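PDB 1KNV: Bse634I restriction endonuclease from Geobacillus stearothermophilus, which probably cleaves double-stranded DNA in a metal-dependent manner, as a type II restriction endonuclease of the PD-(D/E)XK clan. Local coordinates for residues N97-I102 / I149-D154. Residues are numbered along the deposited sequence; the frame is centred on the assembly and turned at random.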
ATOM      1  N   ASN B  97      21.867  16.002 -25.275  1.00 37.48           N
ATOM      2  CA  ASN B  97      22.938  15.022 -25.170  1.00 40.35           C
ATOM      3  C   ASN B  97      22.734  13.885 -24.177  1.00 39.29           C
ATOM      4  O   ASN B  97      23.501  12.932 -24.187  1.00 42.15           O
ATOM      5  CB  ASN B  97      24.271  15.718 -24.870  1.00 44.12           C
ATOM      6  CG  ASN B  97      24.275  16.432 -23.523  1.00 48.43           C
ATOM      7  OD1 ASN B  97      23.379  16.234 -22.696  1.00 50.85           O
ATOM      8  ND2 ASN B  97      25.295  17.261 -23.292  1.00 49.72           N
ATOM      9  N   ASP B  98      21.721  13.962 -23.324  1.00 36.77           N
ATOM     10  CA  ASP B  98      21.501  12.888 -22.359  1.00 34.44           C
ATOM     11  C   ASP B  98      20.283  12.051 -22.683  1.00 31.57           C
ATOM     12  O   ASP B  98      19.992  11.094 -21.982  1.00 30.27           O
ATOM     13  CB  ASP B  98      21.331  13.453 -20.960  1.00 36.78           C
ATOM     14  CG  ASP B  98      22.450  14.379 -20.575  1.00 40.37           C
ATOM     15  OD1 ASP B  98      23.631  14.034 -20.820  1.00 41.03           O
ATOM     16  OD2 ASP B  98      22.144  15.456 -20.018  1.00 43.66           O
ATOM     17  N   TYR B  99      19.584  12.416 -23.753  1.00 28.82           N
ATOM     18  CA  TYR B  99      18.366  11.724 -24.160  1.00 25.82           C
ATOM     19  C   TYR B  99      18.472  10.862 -25.412  1.00 24.48           C
ATOM     20  O   TYR B  99      19.257  11.128 -26.317  1.00 24.87           O
ATOM     21  CB  TYR B  99      17.251  12.747 -24.382  1.00 24.91           C
ATOM     22  CG  TYR B  99      16.724  13.387 -23.123  1.00 24.82           C
ATOM     23  CD1 TYR B  99      15.578  12.899 -22.498  1.00 25.06           C
ATOM     24  CD2 TYR B  99      17.373  14.481 -22.554  1.00 25.00           C
ATOM     25  CE1 TYR B  99      15.088  13.488 -21.340  1.00 25.69           C
ATOM     26  CE2 TYR B  99      16.892  15.076 -21.396  1.00 25.66           C
ATOM     27  CZ  TYR B  99      15.750  14.576 -20.796  1.00 25.52           C
ATOM     28  OH  TYR B  99      15.260  15.170 -19.664  1.00 26.20           O
ATOM     29  N   LEU B 100      17.656   9.818 -25.435  1.00 22.47           N
ATOM     30  CA  LEU B 100      17.553   8.912 -26.563  1.00 21.58           C
ATOM     31  C   LEU B 100      16.060   8.739 -26.767  1.00 20.64           C
ATOM     32  O   LEU B 100      15.328   8.419 -25.829  1.00 20.68           O
ATOM     33  CB  LEU B 100      18.187   7.541 -26.272  1.00 21.86           C
ATOM     34  CG  LEU B 100      19.715   7.389 -26.278  1.00 22.18           C
ATOM     35  CD1 LEU B 100      20.100   5.907 -26.157  1.00 21.43           C
ATOM     36  CD2 LEU B 100      20.277   7.969 -27.569  1.00 23.06           C
ATOM     37  N   ILE B 101      15.611   8.998 -27.986  1.00 20.29           N
ATOM     38  CA  ILE B 101      14.210   8.843 -28.351  1.00 20.09           C
ATOM     39  C   ILE B 101      14.256   7.699 -29.365  1.00 19.95           C
ATOM     40  O   ILE B 101      14.599   7.895 -30.526  1.00 20.40           O
ATOM     41  CB  ILE B 101      13.677  10.141 -28.969  1.00 18.76           C
ATOM     42  CG1 ILE B 101      13.895  11.280 -27.975  1.00 18.68           C
ATOM     43  CG2 ILE B 101      12.215  10.001 -29.306  1.00 17.39           C
ATOM     44  CD1 ILE B 101      13.760  12.637 -28.561  1.00 19.05           C
ATOM     45  N   ILE B 102      13.923   6.500 -28.901  1.00 19.48           N
ATOM     46  CA  ILE B 102      13.994   5.297 -29.720  1.00 19.42           C
ATOM     47  C   ILE B 102      12.701   4.736 -30.283  1.00 20.27           C
ATOM     48  O   ILE B 102      11.709   4.582 -29.574  1.00 21.00           O
ATOM     49  CB  ILE B 102      14.660   4.169 -28.925  1.00 19.10           C
ATOM     50  CG1 ILE B 102      16.007   4.650 -28.393  1.00 18.60           C
ATOM     51  CG2 ILE B 102      14.797   2.933 -29.792  1.00 17.72           C
ATOM     52  CD1 ILE B 102      16.633   3.698 -27.400  1.00 20.56           C
ATOM     53  N   ILE B 149      11.318   7.378 -24.576  1.00 20.44           N
ATOM     54  CA  ILE B 149      12.175   8.516 -24.289  1.00 20.44           C
ATOM     55  C   ILE B 149      12.988   8.082 -23.082  1.00 20.40           C
ATOM     56  O   ILE B 149      12.433   7.775 -22.027  1.00 20.36           O
ATOM     57  CB  ILE B 149      11.357   9.787 -23.993  1.00 20.81           C
ATOM     58  CG1 ILE B 149      10.642  10.286 -25.275  1.00 20.60           C
ATOM     59  CG2 ILE B 149      12.299  10.885 -23.503  1.00 19.54           C
ATOM     60  CD1 ILE B 149       9.637   9.323 -25.858  1.00 20.66           C
ATOM     61  N   ILE B 150      14.284   7.948 -23.302  1.00 21.54           N
ATOM     62  CA  ILE B 150      15.217   7.491 -22.281  1.00 22.13           C
ATOM     63  C   ILE B 150      16.211   8.587 -21.925  1.00 22.72           C
ATOM     64  O   ILE B 150      16.599   9.377 -22.781  1.00 23.74           O
ATOM     65  CB  ILE B 150      16.020   6.272 -22.800  1.00 22.33           C
ATOM     66  CG1 ILE B 150      15.078   5.090 -23.021  1.00 23.05           C
ATOM     67  CG2 ILE B 150      17.133   5.913 -21.848  1.00 20.97           C
ATOM     68  CD1 ILE B 150      15.674   4.006 -23.836  1.00 25.36           C
ATOM     69  N   ARG B 151      16.578   8.674 -20.661  1.00 23.22           N
ATOM     70  CA  ARG B 151      17.535   9.678 -20.242  1.00 25.51           C
ATOM     71  C   ARG B 151      18.639   9.023 -19.417  1.00 25.36           C
ATOM     72  O   ARG B 151      18.436   8.653 -18.261  1.00 24.60           O
ATOM     73  CB  ARG B 151      16.862  10.776 -19.414  1.00 28.51           C
ATOM     74  CG  ARG B 151      17.799  11.935 -19.117  1.00 32.61           C
ATOM     75  CD  ARG B 151      17.202  12.885 -18.123  1.00 35.72           C
ATOM     76  NE  ARG B 151      18.101  14.009 -17.909  1.00 40.77           N
ATOM     77  CZ  ARG B 151      17.767  15.078 -17.208  1.00 43.08           C
ATOM     78  NH1 ARG B 151      16.552  15.165 -16.649  1.00 44.34           N
ATOM     79  NH2 ARG B 151      18.635  16.074 -17.079  1.00 45.37           N
ATOM     80  N   GLN B 152      19.805   8.857 -20.031  1.00 24.77           N
ATOM     81  CA  GLN B 152      20.955   8.244 -19.375  1.00 25.69           C
ATOM     82  C   GLN B 152      22.181   8.635 -20.199  1.00 26.70           C
ATOM     83  O   GLN B 152      22.475   8.032 -21.227  1.00 27.03           O
ATOM     84  CB  GLN B 152      20.784   6.716 -19.329  1.00 24.41           C
ATOM     85  CG  GLN B 152      21.779   6.002 -18.416  1.00 24.20           C
ATOM     86  CD  GLN B 152      21.468   4.527 -18.255  1.00 24.48           C
ATOM     87  OE1 GLN B 152      22.305   3.666 -18.521  1.00 25.09           O
ATOM     88  NE2 GLN B 152      20.257   4.229 -17.818  1.00 23.64           N
ATOM     89  N   LYS B 153      22.888   9.657 -19.740  1.00 28.33           N
ATOM     90  CA  LYS B 153      24.048  10.160 -20.457  1.00 30.48           C
ATOM     91  C   LYS B 153      25.028   9.121 -20.981  1.00 29.70           C
ATOM     92  O   LYS B 153      25.471   9.211 -22.121  1.00 30.99           O
ATOM     93  CB  LYS B 153      24.810  11.168 -19.593  1.00 32.93           C
ATOM     94  CG  LYS B 153      25.923  11.867 -20.360  1.00 35.92           C
ATOM     95  CD  LYS B 153      26.582  12.969 -19.551  1.00 38.26           C
ATOM     96  CE  LYS B 153      27.711  13.604 -20.355  1.00 39.60           C
ATOM     97  NZ  LYS B 153      28.435  14.674 -19.606  1.00 41.53           N
ATOM     98  N   ASP B 154      25.362   8.133 -20.162  1.00 29.51           N
ATOM     99  CA  ASP B 154      26.325   7.125 -20.571  1.00 29.06           C
ATOM    100  C   ASP B 154      25.898   6.244 -21.742  1.00 30.02           C
ATOM    101  O   ASP B 154      26.674   5.407 -22.197  1.00 31.86           O
ATOM    102  CB  ASP B 154      26.713   6.254 -19.370  1.00 29.71           C
ATOM    103  CG  ASP B 154      25.641   5.252 -18.996  1.00 31.14           C
ATOM    104  OD1 ASP B 154      24.576   5.234 -19.643  1.00 33.64           O
ATOM    105  OD2 ASP B 154      25.863   4.472 -18.050  1.00 31.92           O
TER
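Leu100 and Ile150 form a hydrogen-bonded pair at the antiparallel edge of the mixed five-stranded sheet at the heart of this PD-(D/E)XK endonuclease, where the outermost strand 99-103 lies against strand 147-151. Leu100 N donates to Ile150 O at 2.9 Å, and the return bond from Ile150 N to Leu100 O is nearly straight. Beyond the last bridge Gln152 N still reaches Asp98 O at 3.0 Å, though this bond is more bent, at 135°.

Apolar contacts occupy both faces. Tyr99, Ile101 and Ile149 pack under helix 281-291, with Ile149 CG2 at the edge of the Tyr99 ring; on the reverse face the CD1 methyls of Ile102 and Ile150 meet at 3.7 Å and both side chains touch Ile182.

At the non-hydrogen-bonded pair of Tyr99 and Arg151, the extended arginine side chain crosses that of the tyrosine obliquely, CD and the guanidinium reaching the hydroxyl end of the ring. Arg151 CG, anti to the backbone N (chi1 -172°), lies over one ring face, offset toward the rim, in a CH-pi contact 3.8 Å from the centroid, and the guanidinium plane is 23° from that of the ring. An alanine in place of Tyr99 would probably leave the Arg151 chain without this surface and free to swing.

Beside the strand ends, Lys153 runs its aliphatic chain past the carboxylate of Asp98, with CG 3.2 Å from Asp98 OD1.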